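Local atomic coordinates of pectinesterase (Daucus carota, PDB entry 1GQ8), a protein that hydrolyses the methyl esters of galacturonic acid units in pectin, releasing methanol and so modifying the plant cell wall. Residues A[57-63]-A[94-100]; A[70-74]-A[87-91]; A[205-209]-A[241-245]; A[256-260]-A[280-284]. One frame throughout, in Å; residues are numbered along the deposited sequence.

Interaction 1. Residues A[57-63]-A[94-100]; sequences KNIMFLG and AGFLARD
Strands 59-63 and 97-99 run parallel to within 4°, 4.6 Å apart at closest approach, on successive coils of a right-handed parallel beta-helix. Along 94-100, Ala94 O accepts from Asn58 N (2.9 Å). Gly95 follows at positive phi (75°); a side chain here would clash with Asn58 OD1, and a water bonds Asn58 OD1 (3.2 Å) and Gly95 O (2.9 Å), while Asn58 ND2 hydrogen-bonds to Ser33 O. Phe96 (chi1 t) sets its ring edge against the face of Phe61 (chi1 m), T-shaped, centroids 5.1 Å apart and planes at 75°. Leu97 pairs with Met60: its N donates to Ile59 O (3.1 Å), its O accepts from Phe61 N (2.9 Å). Ala98 CB meets Phe61 CB at 4.0 Å on the other face. Arg99 bonds N to Phe61 O and O to Gly63 N (both 3.1 Å); its NE salt-bridges Asp100 OD2 (2.9 Å) where the chain turns. Strands 37-41 and 124-127 continue the sheet; helix 22-28 packs on Phe61, and Phe313 touches Met60 and Arg99.

Interaction 2. Residues A[70-74]-A[87-91]; sequences IITAS and ATVAA
Two consecutive strands of one coil of the parallel beta-helix, lying in different sheets, come close here: 70-74 lies on strand 69-73, 87-91 runs into strand 89-91. They approach where 70-74 ends and 87-91 begins, and diverge beyond. No strand pairing relates them, and the nearest CA atoms, those of Ala73 and Thr88, are 5.5 Å apart. The segment 70-74 is extended from Ile70 to Ala73, its alternation sending the CA-to-CB bonds of Ile71 and Ala73 toward the other segment and that of Thr72 away. In 87-91, Thr88 has a helical backbone conformation (phi/psi -67/-42) before the chain becomes extended at Val89, so the CA-to-CB bonds of these consecutive residues both point toward 70-74.

Apolar contacts come first. Ile71 (chi1 m, chi2 t) brings CG2 to 3.8 Å from Val89 CG2 (Val89 chi1 t) and to 4.0 Å from Thr88 CG2. The Thr88 methyl, with chi1 m, also rests on the backbone, its CG2 lying 3.9 Å from Ile71 O and equally far from Thr72 C. The polar end of Thr88 makes a van der Waals contact, OG1 to Ala73 CB at 3.6 Å.

The Thr88 side chain is about 11 Å from that of Asp136, the catalytic proton donor. The contact is thus van der Waals, with 181 Å² buried and no polar bond across it; the Thr88 hydroxyl has its partner in Gln104 O of strand 101-105, not in 70-74.

Interaction 3. Residues A[205-209]-A[241-245]; sequences RIGAT and TNVIN
Thr241 does double duty at the head of a type I beta turn that runs to Ile244: its OG1 (chi1 p) folds back to accept from Val243 N at 3.3 Å, an ST turn, while its own N donates to Ile206 O across the segments at 3.2 Å. Segment 205-209 is extended through Ala208; Gly207 is nearly flat (phi/psi -156/-154), its CA 5.3 Å from that of Thr241 and 3.7 Å from Thr241 OG1. The turn points the CA-to-CB bond of Val243 (chi1 p) toward the strand: CG2 reaches Ala208 CB at 3.9 Å and CG1 lies 4.0 Å from Gly207 O. Ile244 CD1 just touches Ile206 CG2 at 4.5 Å. In the parallel beta-helix, 241-245 is the turn that follows strand 239-240, the edge strand beside 205-208; Gln216 lies against both Ala208 and Val243. One main-chain bond therefore joins the segments, the ST turn is internal to 241-245, and Val243 on Ala208 gives the main apolar contact.

Interaction 4. Residues A[256-260]-A[280-284]; sequences FALDT and TWKGF
Leu258 and Asp259 take helical-region angles (-60/-26 and -95/-15), with Thr260 N bonded to Ala257 O at 3.2 Å, and Trp281 to Phe284 form a type I beta turn closed by Phe284 N to Trp281 O, 3.2 Å. The CA atoms pair Leu258 with Trp281 (5.9 Å) and Asp259 with Lys282 (5.3 Å). One backbone bond joins the segments, Gly283 N to Leu258 O at 3.3 Å; a side chain on Gly283 would press on that oxygen. These are surface loops that lead into successive strands of the parallel beta-helix, 262-266 and 284-286, near its C-terminal end. Leu258 (chi1 m, chi2 t) sets CD2 over the Trp281 ring face, a CH-pi contact 3.7 Å from the six-membered centroid and 8° off its normal. Trp281 (chi1 m) touches Trp249 and Pro251, and its side chain is about 7 Å from that of Arg225, which probably binds substrate. Asp259 OD1 approaches Lys282 CB at 3.6 Å, and a water bridges Asp259 OD1 (2.8 Å) to Lys282 N (3.1 Å).

All four contacts belong to one parallel beta-helix, but only interaction 1 is a true strand ladder, partly buried and rich in main-chain bonds. Interaction 2, nested within the chain loop that interaction 1 closes, is buried and relies on side-chain fit between sheets. The two touch directly: Phe61 CE2 lies 4.3 Å from Ile71 CD1, linking residues that take part in both, and Phe96 also touches Ala91. Interactions 2 and 3 reach the same sheet, their centres about 26 Å apart. Interactions 3 and 4 each have one main-chain bond between segments; buried interaction 3 adds aliphatic contacts, whereas interaction 4, at the surface and about 38 Å from interaction 1 between centres, adds a CH-pi contact and a bridging water.

Interaction 1. Residues A[57-63]-A[94-100]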
loop_
_atom_site.group_PDB
_atom_site.type_symbol
_atom_site.label_atom_id
_atom_site.label_comp_id
_atom_site.label_asym_id
_atom_site.label_seq_id
_atom_site.Cartn_x
_atom_site.Cartn_y
_atom_site.Cartn_z
ATOM N N LYS A 57 2.950 19.796 -6.715
ATOM C CA LYS A 57 3.786 19.263 -5.642
ATOM C C LYS A 57 3.410 19.734 -4.236
ATOM O O LYS A 57 2.819 20.803 -4.058
ATOM C CB LYS A 57 5.251 19.620 -5.922
ATOM C CG LYS A 57 5.745 19.147 -7.281
ATOM C CD LYS A 57 7.108 19.733 -7.625
ATOM C CE LYS A 57 7.503 19.392 -9.056
ATOM N NZ LYS A 57 8.759 20.072 -9.485
ATOM N N ASN A 58 3.758 18.916 -3.244
ATOM C CA ASN A 58 3.506 19.206 -1.836
ATOM C C ASN A 58 2.038 19.432 -1.450
ATOM O O ASN A 58 1.727 20.343 -0.680
ATOM C CB ASN A 58 4.348 20.412 -1.394
ATOM C CG ASN A 58 5.841 20.156 -1.518
ATOM O OD1 ASN A 58 6.353 19.149 -1.028
ATOM N ND2 ASN A 58 6.550 21.074 -2.173
ATOM N N ILE A 59 1.149 18.589 -1.974
ATOM C CA ILE A 59 -0.285 18.672 -1.679
ATOM C C ILE A 59 -0.633 17.705 -0.531
ATOM O O ILE A 59 -0.116 16.588 -0.487
ATOM C CB ILE A 59 -1.136 18.270 -2.920
ATOM C CG1 ILE A 59 -0.735 19.105 -4.144
ATOM C CG2 ILE A 59 -2.622 18.432 -2.610
ATOM C CD1 ILE A 59 -0.929 20.599 -3.987
ATOM N N MET A 60 -1.509 18.130 0.382
ATOM C CA MET A 60 -1.925 17.289 1.513
ATOM C C MET A 60 -3.451 17.152 1.650
ATOM O O MET A 60 -4.178 18.148 1.591
ATOM C CB MET A 60 -1.357 17.850 2.831
ATOM C CG MET A 60 -1.876 17.141 4.096
ATOM S SD MET A 60 -1.237 17.841 5.645
ATOM C CE MET A 60 -1.054 16.366 6.656
ATOM N N PHE A 61 -3.926 15.916 1.822
ATOM C CA PHE A 61 -5.354 15.626 2.020
ATOM C C PHE A 61 -5.550 15.437 3.528
ATOM O O PHE A 61 -4.886 14.592 4.137
ATOM C CB PHE A 61 -5.770 14.313 1.328
ATOM C CG PHE A 61 -6.043 14.431 -0.153
ATOM C CD1 PHE A 61 -5.629 15.539 -0.886
ATOM C CD2 PHE A 61 -6.685 13.388 -0.824
ATOM C CE1 PHE A 61 -5.848 15.607 -2.268
ATOM C CE2 PHE A 61 -6.910 13.443 -2.200
ATOM C CZ PHE A 61 -6.488 14.558 -2.928
ATOM N N LEU A 62 -6.455 16.207 4.128
ATOM C CA LEU A 62 -6.719 16.100 5.563
ATOM C C LEU A 62 -8.209 15.838 5.820
ATOM O O LEU A 62 -9.009 16.773 5.872
ATOM C CB LEU A 62 -6.288 17.392 6.266
ATOM C CG LEU A 62 -6.353 17.447 7.793
ATOM C CD1 LEU A 62 -5.268 16.564 8.389
ATOM C CD2 LEU A 62 -6.163 18.880 8.257
ATOM N N GLY A 63 -8.574 14.570 5.990
ATOM C CA GLY A 63 -9.968 14.223 6.228
ATOM C C GLY A 63 -10.418 14.355 7.674
ATOM O O GLY A 63 -9.605 14.600 8.566
ATOM N N ALA A 94 5.297 15.141 -6.638
ATOM C CA ALA A 94 6.204 14.935 -5.505
ATOM C C ALA A 94 5.765 15.510 -4.153
ATOM O O ALA A 94 5.201 16.600 -4.079
ATOM C CB ALA A 94 7.596 15.476 -5.857
ATOM N N GLY A 95 6.047 14.762 -3.085
ATOM C CA GLY A 95 5.722 15.200 -1.733
ATOM C C GLY A 95 4.272 15.138 -1.276
ATOM O O GLY A 95 3.860 15.938 -0.430
ATOM N N PHE A 96 3.502 14.190 -1.809
ATOM C CA PHE A 96 2.086 14.038 -1.447
ATOM C C PHE A 96 1.890 13.441 -0.045
ATOM O O PHE A 96 2.596 12.505 0.337
ATOM C CB PHE A 96 1.381 13.136 -2.472
ATOM C CG PHE A 96 -0.106 13.019 -2.261
ATOM C CD1 PHE A 96 -0.963 14.040 -2.665
ATOM C CD2 PHE A 96 -0.650 11.890 -1.653
ATOM C CE1 PHE A 96 -2.342 13.938 -2.468
ATOM C CE2 PHE A 96 -2.028 11.778 -1.450
ATOM C CZ PHE A 96 -2.874 12.806 -1.859
ATOM N N LEU A 97 0.923 13.975 0.707
ATOM C CA LEU A 97 0.611 13.497 2.064
ATOM C C LEU A 97 -0.906 13.310 2.244
ATOM O O LEU A 97 -1.700 14.016 1.618
ATOM C CB LEU A 97 1.099 14.506 3.119
ATOM C CG LEU A 97 2.554 14.987 3.161
ATOM C CD1 LEU A 97 2.697 16.015 4.284
ATOM C CD2 LEU A 97 3.500 13.821 3.397
ATOM N N ALA A 98 -1.309 12.367 3.099
ATOM C CA ALA A 98 -2.732 12.135 3.367
ATOM C C ALA A 98 -2.967 11.477 4.736
ATOM O O ALA A 98 -2.197 10.608 5.139
ATOM C CB ALA A 98 -3.339 11.264 2.262
ATOM N N ARG A 99 -4.015 11.907 5.449
ATOM C CA ARG A 99 -4.359 11.325 6.752
ATOM C C ARG A 99 -5.868 11.358 7.063
ATOM O O ARG A 99 -6.599 12.225 6.574
ATOM C CB ARG A 99 -3.586 12.009 7.897
ATOM C CG ARG A 99 -3.994 13.436 8.242
ATOM C CD ARG A 99 -3.327 13.900 9.561
ATOM N NE ARG A 99 -3.957 13.312 10.747
ATOM C CZ ARG A 99 -3.476 13.388 11.988
ATOM N NH1 ARG A 99 -2.339 14.025 12.238
ATOM N NH2 ARG A 99 -4.142 12.829 12.991
ATOM N N ASP A 100 -6.317 10.389 7.864
ATOM C CA ASP A 100 -7.716 10.267 8.287
ATOM C C ASP A 100 -8.744 10.211 7.143
ATOM O O ASP A 100 -9.724 10.966 7.143
ATOM C CB ASP A 100 -8.079 11.420 9.245
ATOM C CG ASP A 100 -7.248 11.413 10.529
ATOM O OD1 ASP A 100 -7.146 10.349 11.174
ATOM O OD2 ASP A 100 -6.709 12.479 10.903
HETATM O O HOH W 1 5.687 17.195 1.439
HETATM O O HOH W 2 -8.599 14.726 11.165
#

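Interaction 2. Residues A[70-74]-A[87-91]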
loop_
_atom_site.group_PDB
_atom_site.type_symbol
_atom_site.label_atom_id
_atom_site.label_comp_id
_atom_site.label_asym_id
_atom_site.label_seq_id
_atom_site.Cartn_x
_atom_site.Cartn_y
_atom_site.Cartn_z
ATOM N N ILE A 70 -15.016 9.204 2.755
ATOM C CA ILE A 70 -14.766 8.197 1.711
ATOM C C ILE A 70 -14.708 8.687 0.251
ATOM O O ILE A 70 -15.622 9.377 -0.202
ATOM C CB ILE A 70 -15.889 7.109 1.749
ATOM C CG1 ILE A 70 -16.281 6.778 3.198
ATOM C CG2 ILE A 70 -15.449 5.864 0.989
ATOM C CD1 ILE A 70 -15.184 6.155 4.042
ATOM N N ILE A 71 -13.650 8.319 -0.484
ATOM C CA ILE A 71 -13.530 8.657 -1.916
ATOM C C ILE A 71 -13.702 7.305 -2.631
ATOM O O ILE A 71 -12.922 6.375 -2.397
ATOM C CB ILE A 71 -12.143 9.262 -2.278
ATOM C CG1 ILE A 71 -11.884 10.532 -1.457
ATOM C CG2 ILE A 71 -12.101 9.597 -3.773
ATOM C CD1 ILE A 71 -10.568 11.242 -1.793
ATOM N N THR A 72 -14.703 7.198 -3.509
ATOM C CA THR A 72 -15.015 5.922 -4.166
ATOM C C THR A 72 -15.316 5.953 -5.681
ATOM O O THR A 72 -15.798 6.960 -6.208
ATOM C CB THR A 72 -16.225 5.275 -3.421
ATOM O OG1 THR A 72 -16.465 3.948 -3.902
ATOM C CG2 THR A 72 -17.484 6.122 -3.620
ATOM N N ALA A 73 -15.026 4.834 -6.359
ATOM C CA ALA A 73 -15.261 4.643 -7.801
ATOM C C ALA A 73 -15.143 3.141 -8.141
ATOM O O ALA A 73 -14.863 2.338 -7.249
ATOM C CB ALA A 73 -14.252 5.453 -8.617
ATOM N N SER A 74 -15.353 2.756 -9.406
ATOM C CA SER A 74 -15.275 1.335 -9.787
ATOM C C SER A 74 -14.724 0.972 -11.182
ATOM O O SER A 74 -15.217 0.031 -11.820
ATOM C CB SER A 74 -16.654 0.676 -9.619
ATOM O OG SER A 74 -17.626 1.262 -10.473
ATOM N N ALA A 87 -7.274 3.296 -11.268
ATOM C CA ALA A 87 -7.190 3.856 -9.917
ATOM C C ALA A 87 -8.229 4.918 -9.543
ATOM O O ALA A 87 -8.455 5.868 -10.293
ATOM C CB ALA A 87 -5.788 4.422 -9.692
ATOM N N THR A 88 -8.848 4.758 -8.371
ATOM C CA THR A 88 -9.834 5.731 -7.891
ATOM C C THR A 88 -9.106 7.051 -7.598
ATOM O O THR A 88 -9.597 8.132 -7.928
ATOM C CB THR A 88 -10.551 5.222 -6.615
ATOM O OG1 THR A 88 -11.344 4.068 -6.939
ATOM C CG2 THR A 88 -11.459 6.305 -6.041
ATOM N N VAL A 89 -7.934 6.953 -6.975
ATOM C CA VAL A 89 -7.104 8.125 -6.674
ATOM C C VAL A 89 -5.670 7.854 -7.147
ATOM O O VAL A 89 -5.099 6.804 -6.845
ATOM C CB VAL A 89 -7.064 8.446 -5.155
ATOM C CG1 VAL A 89 -6.059 9.562 -4.885
ATOM C CG2 VAL A 89 -8.447 8.867 -4.669
ATOM N N ALA A 90 -5.100 8.797 -7.894
ATOM C CA ALA A 90 -3.734 8.660 -8.398
ATOM C C ALA A 90 -2.886 9.851 -7.948
ATOM O O ALA A 90 -3.134 10.989 -8.352
ATOM C CB ALA A 90 -3.744 8.566 -9.918
ATOM N N ALA A 91 -1.890 9.582 -7.106
ATOM C CA ALA A 91 -1.007 10.626 -6.583
ATOM C C ALA A 91 0.379 10.555 -7.231
ATOM O O ALA A 91 1.154 9.643 -6.941
ATOM C CB ALA A 91 -0.884 10.482 -5.063
#

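Interaction 3. Residues A[205-209]-A[241-245]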
loop_
_atom_site.group_PDB
_atom_site.type_symbol
_atom_site.label_atom_id
_atom_site.label_comp_id
_atom_site.label_asym_id
_atom_site.label_seq_id
_atom_site.Cartn_x
_atom_site.Cartn_y
_atom_site.Cartn_z
ATOM N N ARG A 205 0.730 -6.215 11.569
ATOM C CA ARG A 205 -0.158 -7.332 11.896
ATOM C C ARG A 205 -0.841 -7.889 10.634
ATOM O O ARG A 205 -1.665 -7.208 10.024
ATOM C CB ARG A 205 -1.212 -6.854 12.911
ATOM C CG ARG A 205 -0.603 -6.360 14.234
ATOM C CD ARG A 205 -1.563 -5.490 15.043
ATOM N NE ARG A 205 -1.779 -4.177 14.435
ATOM C CZ ARG A 205 -0.860 -3.218 14.363
ATOM N NH1 ARG A 205 0.353 -3.412 14.867
ATOM N NH2 ARG A 205 -1.151 -2.062 13.780
ATOM N N ILE A 206 -0.491 -9.118 10.244
ATOM C CA ILE A 206 -1.065 -9.765 9.052
ATOM C C ILE A 206 -2.117 -10.812 9.463
ATOM O O ILE A 206 -1.822 -11.707 10.258
ATOM C CB ILE A 206 0.052 -10.452 8.208
ATOM C CG1 ILE A 206 1.040 -9.391 7.701
ATOM C CG2 ILE A 206 -0.558 -11.224 7.032
ATOM C CD1 ILE A 206 2.276 -9.954 7.010
ATOM N N GLY A 207 -3.337 -10.689 8.927
ATOM C CA GLY A 207 -4.406 -11.622 9.267
ATOM C C GLY A 207 -5.520 -11.764 8.235
ATOM O O GLY A 207 -5.305 -11.530 7.046
ATOM N N ALA A 208 -6.715 -12.149 8.688
ATOM C CA ALA A 208 -7.866 -12.333 7.796
ATOM C C ALA A 208 -9.102 -11.540 8.229
ATOM O O ALA A 208 -9.281 -11.258 9.413
ATOM C CB ALA A 208 -8.219 -13.820 7.712
ATOM N N THR A 209 -9.954 -11.183 7.268
ATOM C CA THR A 209 -11.189 -10.454 7.573
ATOM C C THR A 209 -12.209 -11.440 8.141
ATOM O O THR A 209 -11.985 -12.651 8.120
ATOM C CB THR A 209 -11.819 -9.804 6.316
ATOM O OG1 THR A 209 -12.144 -10.821 5.361
ATOM C CG2 THR A 209 -10.866 -8.800 5.692
ATOM N N THR A 241 -1.013 -14.474 11.541
ATOM C CA THR A 241 -1.941 -15.551 11.928
ATOM C C THR A 241 -1.821 -16.747 10.976
ATOM O O THR A 241 -1.096 -16.685 9.983
ATOM C CB THR A 241 -3.422 -15.091 11.922
ATOM O OG1 THR A 241 -3.896 -15.005 10.573
ATOM C CG2 THR A 241 -3.575 -13.733 12.604
ATOM N N ASN A 242 -2.540 -17.831 11.270
ATOM C CA ASN A 242 -2.477 -19.026 10.427
ATOM C C ASN A 242 -3.163 -18.886 9.063
ATOM O O ASN A 242 -3.409 -19.881 8.378
ATOM C CB ASN A 242 -3.028 -20.246 11.191
ATOM C CG ASN A 242 -4.539 -20.236 11.320
ATOM O OD1 ASN A 242 -5.162 -19.186 11.465
ATOM N ND2 ASN A 242 -5.136 -21.424 11.286
ATOM N N VAL A 243 -3.455 -17.650 8.658
ATOM C CA VAL A 243 -4.069 -17.410 7.354
ATOM C C VAL A 243 -3.045 -17.743 6.259
ATOM O O VAL A 243 -3.412 -18.110 5.141
ATOM C CB VAL A 243 -4.522 -15.926 7.200
ATOM C CG1 VAL A 243 -3.307 -14.997 7.195
ATOM C CG2 VAL A 243 -5.334 -15.753 5.920
ATOM N N ILE A 244 -1.760 -17.632 6.595
ATOM C CA ILE A 244 -0.674 -17.905 5.649
ATOM C C ILE A 244 -0.295 -19.397 5.597
ATOM O O ILE A 244 0.056 -19.986 6.617
ATOM C CB ILE A 244 0.608 -17.089 6.020
ATOM C CG1 ILE A 244 0.301 -15.584 6.044
ATOM C CG2 ILE A 244 1.733 -17.387 5.032
ATOM C CD1 ILE A 244 -0.171 -15.005 4.714
ATOM N N ASN A 245 -0.377 -19.996 4.408
ATOM C CA ASN A 245 -0.022 -21.408 4.201
ATOM C C ASN A 245 1.449 -21.612 4.608
ATOM O O ASN A 245 2.281 -20.731 4.402
ATOM C CB ASN A 245 -0.240 -21.768 2.718
ATOM C CG ASN A 245 0.127 -23.208 2.389
ATOM O OD1 ASN A 245 1.303 -23.554 2.266
ATOM N ND2 ASN A 245 -0.889 -24.055 2.237
#

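Interaction 4. Residues A[256-260]-A[280-284]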
loop_
_atom_site.group_PDB
_atom_site.type_symbol
_atom_site.label_atom_id
_atom_site.label_comp_id
_atom_site.label_asym_id
_atom_site.label_seq_id
_atom_site.Cartn_x
_atom_site.Cartn_y
_atom_site.Cartn_z
ATOM N N PHE A 256 10.790 -19.633 -12.975
ATOM C CA PHE A 256 11.058 -18.214 -13.224
ATOM C C PHE A 256 11.400 -17.439 -11.947
ATOM O O PHE A 256 10.635 -17.452 -10.981
ATOM C CB PHE A 256 9.842 -17.550 -13.894
ATOM C CG PHE A 256 10.010 -16.063 -14.144
ATOM C CD1 PHE A 256 10.893 -15.597 -15.114
ATOM C CD2 PHE A 256 9.292 -15.134 -13.395
ATOM C CE1 PHE A 256 11.063 -14.225 -15.337
ATOM C CE2 PHE A 256 9.451 -13.757 -13.606
ATOM C CZ PHE A 256 10.339 -13.303 -14.580
ATOM N N ALA A 257 12.558 -16.779 -11.953
ATOM C CA ALA A 257 13.011 -15.942 -10.839
ATOM C C ALA A 257 13.408 -16.600 -9.515
ATOM O O ALA A 257 13.921 -15.919 -8.631
ATOM C CB ALA A 257 11.960 -14.862 -10.562
ATOM N N LEU A 258 13.202 -17.903 -9.369
ATOM C CA LEU A 258 13.515 -18.561 -8.100
ATOM C C LEU A 258 14.968 -18.492 -7.620
ATOM O O LEU A 258 15.226 -18.569 -6.415
ATOM C CB LEU A 258 13.041 -20.020 -8.138
ATOM C CG LEU A 258 11.581 -20.236 -8.562
ATOM C CD1 LEU A 258 11.183 -21.681 -8.291
ATOM C CD2 LEU A 258 10.655 -19.286 -7.804
ATOM N N ASP A 259 15.913 -18.335 -8.543
ATOM C CA ASP A 259 17.326 -18.263 -8.166
ATOM C C ASP A 259 17.854 -16.839 -7.993
ATOM O O ASP A 259 18.925 -16.642 -7.418
ATOM C CB ASP A 259 18.195 -18.985 -9.205
ATOM C CG ASP A 259 17.976 -20.488 -9.214
ATOM O OD1 ASP A 259 18.174 -21.127 -8.160
ATOM O OD2 ASP A 259 17.611 -21.031 -10.279
ATOM N N THR A 260 17.108 -15.849 -8.482
ATOM C CA THR A 260 17.546 -14.455 -8.402
ATOM C C THR A 260 16.738 -13.512 -7.493
ATOM O O THR A 260 17.182 -12.395 -7.211
ATOM C CB THR A 260 17.618 -13.839 -9.817
ATOM O OG1 THR A 260 16.424 -14.161 -10.542
ATOM C CG2 THR A 260 18.826 -14.386 -10.573
ATOM N N THR A 280 11.828 -24.333 -0.731
ATOM C CA THR A 280 13.271 -24.603 -0.741
ATOM C C THR A 280 14.123 -23.736 -1.688
ATOM O O THR A 280 15.326 -23.973 -1.827
ATOM C CB THR A 280 13.549 -26.091 -1.096
ATOM O OG1 THR A 280 13.077 -26.366 -2.423
ATOM C CG2 THR A 280 12.838 -27.022 -0.118
ATOM N N TRP A 281 13.512 -22.734 -2.317
ATOM C CA TRP A 281 14.203 -21.858 -3.273
ATOM C C TRP A 281 15.510 -21.229 -2.777
ATOM O O TRP A 281 15.641 -20.885 -1.605
ATOM C CB TRP A 281 13.281 -20.714 -3.727
ATOM C CG TRP A 281 11.860 -21.097 -4.059
ATOM C CD1 TRP A 281 11.386 -22.343 -4.368
ATOM C CD2 TRP A 281 10.735 -20.210 -4.141
ATOM N NE1 TRP A 281 10.036 -22.285 -4.634
ATOM C CE2 TRP A 281 9.611 -20.988 -4.503
ATOM C CE3 TRP A 281 10.567 -18.831 -3.943
ATOM C CZ2 TRP A 281 8.334 -20.432 -4.671
ATOM C CZ3 TRP A 281 9.293 -18.276 -4.111
ATOM C CH2 TRP A 281 8.196 -19.079 -4.472
ATOM N N LYS A 282 16.463 -21.057 -3.694
ATOM C CA LYS A 282 17.751 -20.444 -3.371
ATOM C C LYS A 282 17.554 -19.006 -2.886
ATOM O O LYS A 282 18.288 -18.527 -2.018
ATOM C CB LYS A 282 18.656 -20.437 -4.610
ATOM C CG LYS A 282 19.983 -19.699 -4.413
ATOM C CD LYS A 282 20.798 -19.654 -5.703
ATOM C CE LYS A 282 22.121 -18.927 -5.492
ATOM N NZ LYS A 282 22.934 -18.835 -6.740
ATOM N N GLY A 283 16.553 -18.331 -3.451
ATOM C CA GLY A 283 16.268 -16.949 -3.094
ATOM C C GLY A 283 15.531 -16.695 -1.788
ATOM O O GLY A 283 15.426 -15.540 -1.363
ATOM N N PHE A 284 14.993 -17.740 -1.157
ATOM C CA PHE A 284 14.298 -17.559 0.122
ATOM C C PHE A 284 15.296 -17.669 1.269
ATOM O O PHE A 284 16.190 -18.517 1.238
ATOM C CB PHE A 284 13.205 -18.609 0.341
ATOM C CG PHE A 284 12.655 -18.601 1.745
ATOM C CD1 PHE A 284 11.868 -17.544 2.189
ATOM C CD2 PHE A 284 13.000 -19.603 2.648
ATOM C CE1 PHE A 284 11.436 -17.477 3.518
ATOM C CE2 PHE A 284 12.576 -19.550 3.977
ATOM C CZ PHE A 284 11.794 -18.484 4.415
HETATM O O HOH W 3 16.299 -22.377 -6.446
#